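Local coordinates for protein metallocarboxypeptidase (Trypanosoma cruzi, PDB 3DWC) that probably removes single amino acids from the C-terminus of peptides with broad specificity, sparing proline, as a metal-dependent carboxypeptidase of the M32 family, at residues B[356-368]-B[382-394]. Residues are numbered along the deposited sequence; the frame is centred on the assembly and turned at random.
Sequences LCYPLHVMLRYEI and VPRVWNEKMKSYL
Glu367 OE2 takes two hydrogen bonds from the facing helix. Tyr393 OH donates to Glu367 OE2 at 2.5 Å, on the syn lone pair and near the plane of the tyrosine ring. Lys389 NZ donates to Glu367 OE2 at 2.7 Å, from the anti side and tilted out of the carboxylate plane, as part of a salt bridge. The lysine chain runs extended, then turns at its last torsion (chi4 -54°) to bring NZ back to the acid. Met363 CE sits over the centre of the Tyr393 ring, 3.7 Å from the centroid, in a CH-pi contact, with its sulfur farther off above the same ring. Leu364 is a knob among Trp386, Lys389, Met390 and Tyr393. Its CD1 lies on the six-membered ring of Trp386. Leu364 CD2 touches Met390 SD at 3.5 Å. The outer edge of that indole meets one face of the Arg365 guanidinium, the planes 68° apart. Arg365 NH2 bonds back to His361 O, which helps fix the group. At the other end, Leu394 CD1 rests on the His361 ring.

In the second shell, Arg179 pairs with Glu367 OE1 and Asp409 with Arg365 NE. This is helix-helix packing away from the cobalt site. It joins consecutive helices 358-374 and 382-394 of the largely helical M32 chain as a roughly antiparallel hairpin, their local axes at 148°. Helix 168-196 packs beside both, while helices 421-441 and 490-501 flank helix 358-374.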
loop_
_atom_site.group_PDB
_atom_site.type_symbol
_atom_site.label_atom_id
_atom_site.label_comp_id
_atom_site.label_asym_id
_atom_site.label_seq_id
_atom_site.Cartn_x
_atom_site.Cartn_y
_atom_site.Cartn_z
ATOM N N LEU B 356 -30.151 -13.388 16.006
ATOM C CA LEU B 356 -31.065 -13.184 17.126
ATOM C C LEU B 356 -30.347 -12.987 18.461
ATOM O O LEU B 356 -30.747 -12.144 19.268
ATOM C CB LEU B 356 -32.077 -14.350 17.188
ATOM C CG LEU B 356 -33.287 -14.271 18.127
ATOM C CD1 LEU B 356 -34.282 -13.152 17.802
ATOM C CD2 LEU B 356 -34.037 -15.597 18.125
ATOM N N CYS B 357 -29.268 -13.739 18.679
ATOM C CA CYS B 357 -28.545 -13.732 19.956
ATOM C C CYS B 357 -27.628 -12.564 20.079
ATOM O O CYS B 357 -27.378 -12.056 21.163
ATOM C CB CYS B 357 -27.713 -15.000 20.100
ATOM S SG CYS B 357 -28.730 -16.463 20.319
ATOM N N TYR B 358 -27.084 -12.164 18.948
ATOM C CA TYR B 358 -26.116 -11.087 18.869
ATOM C C TYR B 358 -26.460 -9.817 19.718
ATOM O O TYR B 358 -25.647 -9.390 20.544
ATOM C CB TYR B 358 -25.854 -10.755 17.403
ATOM C CG TYR B 358 -24.573 -10.012 17.203
ATOM C CD1 TYR B 358 -23.447 -10.653 16.702
ATOM C CD2 TYR B 358 -24.461 -8.688 17.578
ATOM C CE1 TYR B 358 -22.265 -9.977 16.542
ATOM C CE2 TYR B 358 -23.293 -8.012 17.407
ATOM C CZ TYR B 358 -22.206 -8.657 16.896
ATOM O OH TYR B 358 -21.053 -7.959 16.741
ATOM N N PRO B 359 -27.645 -9.229 19.540
ATOM C CA PRO B 359 -27.986 -8.048 20.338
ATOM C C PRO B 359 -27.942 -8.266 21.867
ATOM O O PRO B 359 -27.717 -7.313 22.610
ATOM C CB PRO B 359 -29.419 -7.760 19.918
ATOM C CG PRO B 359 -29.921 -8.997 19.331
ATOM C CD PRO B 359 -28.734 -9.558 18.623
ATOM N N LEU B 360 -28.205 -9.485 22.320
ATOM C CA LEU B 360 -28.096 -9.795 23.729
ATOM C C LEU B 360 -26.632 -9.643 24.234
ATOM O O LEU B 360 -26.413 -9.120 25.327
ATOM C CB LEU B 360 -28.678 -11.173 23.998
ATOM C CG LEU B 360 -30.193 -11.178 23.795
ATOM C CD1 LEU B 360 -30.751 -12.599 23.726
ATOM C CD2 LEU B 360 -30.901 -10.341 24.871
ATOM N N HIS B 361 -25.651 -10.031 23.419
ATOM C CA HIS B 361 -24.234 -9.828 23.738
ATOM C C HIS B 361 -23.903 -8.332 23.791
ATOM O O HIS B 361 -23.177 -7.875 24.652
ATOM C CB HIS B 361 -23.324 -10.518 22.693
ATOM C CG HIS B 361 -23.371 -12.033 22.715
ATOM N ND1 HIS B 361 -22.467 -12.806 23.424
ATOM C CD2 HIS B 361 -24.195 -12.909 22.089
ATOM C CE1 HIS B 361 -22.754 -14.084 23.256
ATOM N NE2 HIS B 361 -23.784 -14.175 22.431
ATOM N N VAL B 362 -24.476 -7.556 22.873
ATOM C CA VAL B 362 -24.246 -6.121 22.803
ATOM C C VAL B 362 -24.912 -5.447 23.986
ATOM O O VAL B 362 -24.295 -4.616 24.655
ATOM C CB VAL B 362 -24.772 -5.547 21.444
ATOM C CG1 VAL B 362 -24.767 -4.015 21.426
ATOM C CG2 VAL B 362 -23.949 -6.140 20.269
ATOM N N MET B 363 -26.180 -5.779 24.229
ATOM C CA MET B 363 -26.903 -5.182 25.337
ATOM C C MET B 363 -26.141 -5.334 26.653
ATOM O O MET B 363 -25.968 -4.398 27.415
ATOM C CB MET B 363 -28.250 -5.851 25.537
ATOM C CG MET B 363 -28.995 -5.284 26.702
ATOM S SD MET B 363 -30.754 -5.573 26.558
ATOM C CE MET B 363 -30.866 -7.322 26.861
ATOM N N LEU B 364 -25.712 -6.535 26.927
ATOM C CA LEU B 364 -24.925 -6.764 28.139
ATOM C C LEU B 364 -23.617 -5.966 28.236
ATOM O O LEU B 364 -23.183 -5.623 29.345
ATOM C CB LEU B 364 -24.694 -8.249 28.340
ATOM C CG LEU B 364 -23.438 -9.033 28.034
ATOM C CD1 LEU B 364 -22.206 -8.659 28.858
ATOM C CD2 LEU B 364 -23.850 -10.447 28.304
ATOM N N ARG B 365 -22.976 -5.679 27.109
ATOM C CA ARG B 365 -21.765 -4.879 27.164
ATOM C C ARG B 365 -22.133 -3.434 27.404
ATOM O O ARG B 365 -21.438 -2.737 28.136
ATOM C CB ARG B 365 -20.926 -5.041 25.928
ATOM C CG ARG B 365 -20.368 -6.429 25.760
ATOM C CD ARG B 365 -19.964 -6.696 24.301
ATOM N NE ARG B 365 -19.107 -7.882 24.160
ATOM C CZ ARG B 365 -19.542 -9.118 24.391
ATOM N NH1 ARG B 365 -18.732 -10.151 24.271
ATOM N NH2 ARG B 365 -20.786 -9.320 24.777
ATOM N N TYR B 366 -23.241 -2.987 26.821
ATOM C CA TYR B 366 -23.711 -1.630 27.054
ATOM C C TYR B 366 -23.866 -1.393 28.594
ATOM O O TYR B 366 -23.282 -0.464 29.176
ATOM C CB TYR B 366 -25.012 -1.358 26.265
ATOM C CG TYR B 366 -25.690 -0.103 26.723
ATOM C CD1 TYR B 366 -26.893 -0.144 27.390
ATOM C CD2 TYR B 366 -25.069 1.143 26.557
ATOM C CE1 TYR B 366 -27.509 1.036 27.841
ATOM C CE2 TYR B 366 -25.669 2.303 26.989
ATOM C CZ TYR B 366 -26.877 2.240 27.633
ATOM O OH TYR B 366 -27.428 3.389 28.075
ATOM N N GLU B 367 -24.590 -2.300 29.235
ATOM C CA GLU B 367 -24.978 -2.164 30.616
ATOM C C GLU B 367 -23.778 -2.105 31.559
ATOM O O GLU B 367 -23.693 -1.234 32.419
ATOM C CB GLU B 367 -25.950 -3.296 30.979
ATOM C CG GLU B 367 -27.273 -3.085 30.275
ATOM C CD GLU B 367 -28.217 -4.266 30.270
ATOM O OE1 GLU B 367 -29.303 -4.112 29.650
ATOM O OE2 GLU B 367 -27.908 -5.322 30.864
ATOM N N ILE B 368 -22.829 -2.993 31.336
ATOM C CA ILE B 368 -21.600 -3.002 32.083
ATOM C C ILE B 368 -20.788 -1.719 31.878
ATOM O O ILE B 368 -20.389 -1.083 32.868
ATOM C CB ILE B 368 -20.773 -4.242 31.738
ATOM C CG1 ILE B 368 -21.522 -5.486 32.223
ATOM C CG2 ILE B 368 -19.379 -4.151 32.382
ATOM C CD1 ILE B 368 -21.169 -6.737 31.500
ATOM N N VAL B 382 -16.779 -7.237 37.360
ATOM C CA VAL B 382 -17.145 -7.489 35.962
ATOM C C VAL B 382 -17.502 -8.955 35.699
ATOM O O VAL B 382 -18.569 -9.225 35.144
ATOM C CB VAL B 382 -16.073 -6.981 34.963
ATOM C CG1 VAL B 382 -16.363 -7.495 33.513
ATOM C CG2 VAL B 382 -16.003 -5.458 35.002
ATOM N N PRO B 383 -16.631 -9.896 36.097
ATOM C CA PRO B 383 -16.919 -11.329 35.896
ATOM C C PRO B 383 -18.236 -11.802 36.481
ATOM O O PRO B 383 -18.981 -12.541 35.825
ATOM C CB PRO B 383 -15.755 -12.019 36.612
ATOM C CG PRO B 383 -14.643 -11.025 36.510
ATOM C CD PRO B 383 -15.309 -9.710 36.733
ATOM N N ARG B 384 -18.503 -11.377 37.706
ATOM C CA ARG B 384 -19.746 -11.708 38.384
ATOM C C ARG B 384 -20.954 -11.227 37.577
ATOM O O ARG B 384 -21.872 -11.988 37.295
ATOM C CB ARG B 384 -19.742 -11.083 39.785
ATOM C CG ARG B 384 -20.742 -11.681 40.771
ATOM C CD ARG B 384 -21.873 -10.714 41.106
ATOM N NE ARG B 384 -21.365 -9.391 41.484
ATOM C CZ ARG B 384 -22.112 -8.292 41.588
ATOM N NH1 ARG B 384 -23.421 -8.335 41.367
ATOM N NH2 ARG B 384 -21.538 -7.143 41.924
ATOM N N VAL B 385 -20.921 -9.963 37.189
ATOM C CA VAL B 385 -22.018 -9.325 36.473
ATOM C C VAL B 385 -22.121 -9.821 35.014
ATOM O O VAL B 385 -23.205 -9.898 34.472
ATOM C CB VAL B 385 -21.834 -7.788 36.488
ATOM C CG1 VAL B 385 -22.908 -7.110 35.654
ATOM C CG2 VAL B 385 -21.841 -7.249 37.945
ATOM N N TRP B 386 -20.986 -10.148 34.398
ATOM C CA TRP B 386 -20.954 -10.742 33.052
ATOM C C TRP B 386 -21.707 -12.054 33.046
ATOM O O TRP B 386 -22.525 -12.312 32.153
ATOM C CB TRP B 386 -19.519 -11.021 32.631
ATOM C CG TRP B 386 -19.388 -11.349 31.202
ATOM C CD1 TRP B 386 -19.645 -12.538 30.601
ATOM C CD2 TRP B 386 -18.949 -10.466 30.185
ATOM N NE1 TRP B 386 -19.395 -12.451 29.250
ATOM C CE2 TRP B 386 -18.968 -11.182 28.970
ATOM C CE3 TRP B 386 -18.546 -9.125 30.173
ATOM C CZ2 TRP B 386 -18.600 -10.614 27.768
ATOM C CZ3 TRP B 386 -18.177 -8.546 28.943
ATOM C CH2 TRP B 386 -18.197 -9.297 27.776
ATOM N N ASN B 387 -21.424 -12.868 34.068
ATOM C CA ASN B 387 -22.091 -14.150 34.273
ATOM C C ASN B 387 -23.595 -14.010 34.556
ATOM O O ASN B 387 -24.412 -14.786 34.042
ATOM C CB ASN B 387 -21.414 -14.909 35.410
ATOM C CG ASN B 387 -22.114 -16.215 35.730
ATOM O OD1 ASN B 387 -22.150 -17.130 34.911
ATOM N ND2 ASN B 387 -22.701 -16.294 36.915
ATOM N N GLU B 388 -23.953 -13.050 35.406
ATOM C CA GLU B 388 -25.361 -12.781 35.724
ATOM C C GLU B 388 -26.168 -12.485 34.469
ATOM O O GLU B 388 -27.251 -13.027 34.246
ATOM C CB GLU B 388 -25.482 -11.576 36.658
ATOM C CG GLU B 388 -25.118 -11.850 38.110
ATOM C CD GLU B 388 -25.228 -10.600 38.985
ATOM O OE1 GLU B 388 -25.296 -10.737 40.238
ATOM O OE2 GLU B 388 -25.245 -9.480 38.419
ATOM N N LYS B 389 -25.631 -11.568 33.674
ATOM C CA LYS B 389 -26.270 -11.122 32.455
ATOM C C LYS B 389 -26.319 -12.237 31.424
ATOM O O LYS B 389 -27.323 -12.388 30.740
ATOM C CB LYS B 389 -25.572 -9.865 31.932
ATOM C CG LYS B 389 -25.912 -8.627 32.804
ATOM C CD LYS B 389 -25.098 -7.377 32.498
ATOM C CE LYS B 389 -25.527 -6.186 33.370
ATOM N NZ LYS B 389 -27.002 -5.870 33.296
ATOM N N MET B 390 -25.258 -13.042 31.358
ATOM C CA MET B 390 -25.168 -14.136 30.373
ATOM C C MET B 390 -26.218 -15.215 30.638
ATOM O O MET B 390 -26.895 -15.672 29.707
ATOM C CB MET B 390 -23.749 -14.751 30.352
ATOM C CG MET B 390 -22.720 -13.965 29.541
ATOM S SD MET B 390 -23.069 -13.811 27.743
ATOM C CE MET B 390 -23.084 -15.545 27.214
ATOM N N LYS B 391 -26.353 -15.613 31.901
ATOM C CA LYS B 391 -27.401 -16.544 32.320
ATOM C C LYS B 391 -28.767 -15.951 32.057
ATOM O O LYS B 391 -29.669 -16.630 31.603
ATOM C CB LYS B 391 -27.304 -16.860 33.824
ATOM C CG LYS B 391 -26.088 -17.686 34.243
ATOM C CD LYS B 391 -25.725 -17.508 35.730
ATOM C CE LYS B 391 -26.754 -18.124 36.680
ATOM N NZ LYS B 391 -26.394 -17.996 38.148
ATOM N N SER B 392 -28.917 -14.671 32.355
ATOM C CA SER B 392 -30.225 -14.042 32.284
ATOM C C SER B 392 -30.720 -13.853 30.853
ATOM O O SER B 392 -31.896 -14.097 30.544
ATOM C CB SER B 392 -30.169 -12.690 32.980
ATOM O OG SER B 392 -31.460 -12.146 33.039
ATOM N N TYR B 393 -29.831 -13.370 29.994
ATOM C CA TYR B 393 -30.186 -13.036 28.628
ATOM C C TYR B 393 -30.095 -14.219 27.681
ATOM O O TYR B 393 -30.987 -14.414 26.866
ATOM C CB TYR B 393 -29.301 -11.891 28.123
ATOM C CG TYR B 393 -29.425 -10.602 28.928
ATOM C CD1 TYR B 393 -30.590 -10.283 29.608
ATOM C CD2 TYR B 393 -28.394 -9.684 28.959
ATOM C CE1 TYR B 393 -30.703 -9.091 30.334
ATOM C CE2 TYR B 393 -28.506 -8.474 29.678
ATOM C CZ TYR B 393 -29.667 -8.196 30.362
ATOM O OH TYR B 393 -29.789 -7.015 31.083
ATOM N N LEU B 394 -29.032 -15.014 27.813
ATOM C CA LEU B 394 -28.729 -16.117 26.875
ATOM C C LEU B 394 -28.833 -17.523 27.484
ATOM O O LEU B 394 -28.619 -18.510 26.780
ATOM C CB LEU B 394 -27.323 -15.928 26.315
ATOM C CG LEU B 394 -27.153 -14.743 25.363
ATOM C CD1 LEU B 394 -25.746 -14.195 25.410
ATOM C CD2 LEU B 394 -27.516 -15.133 23.931
#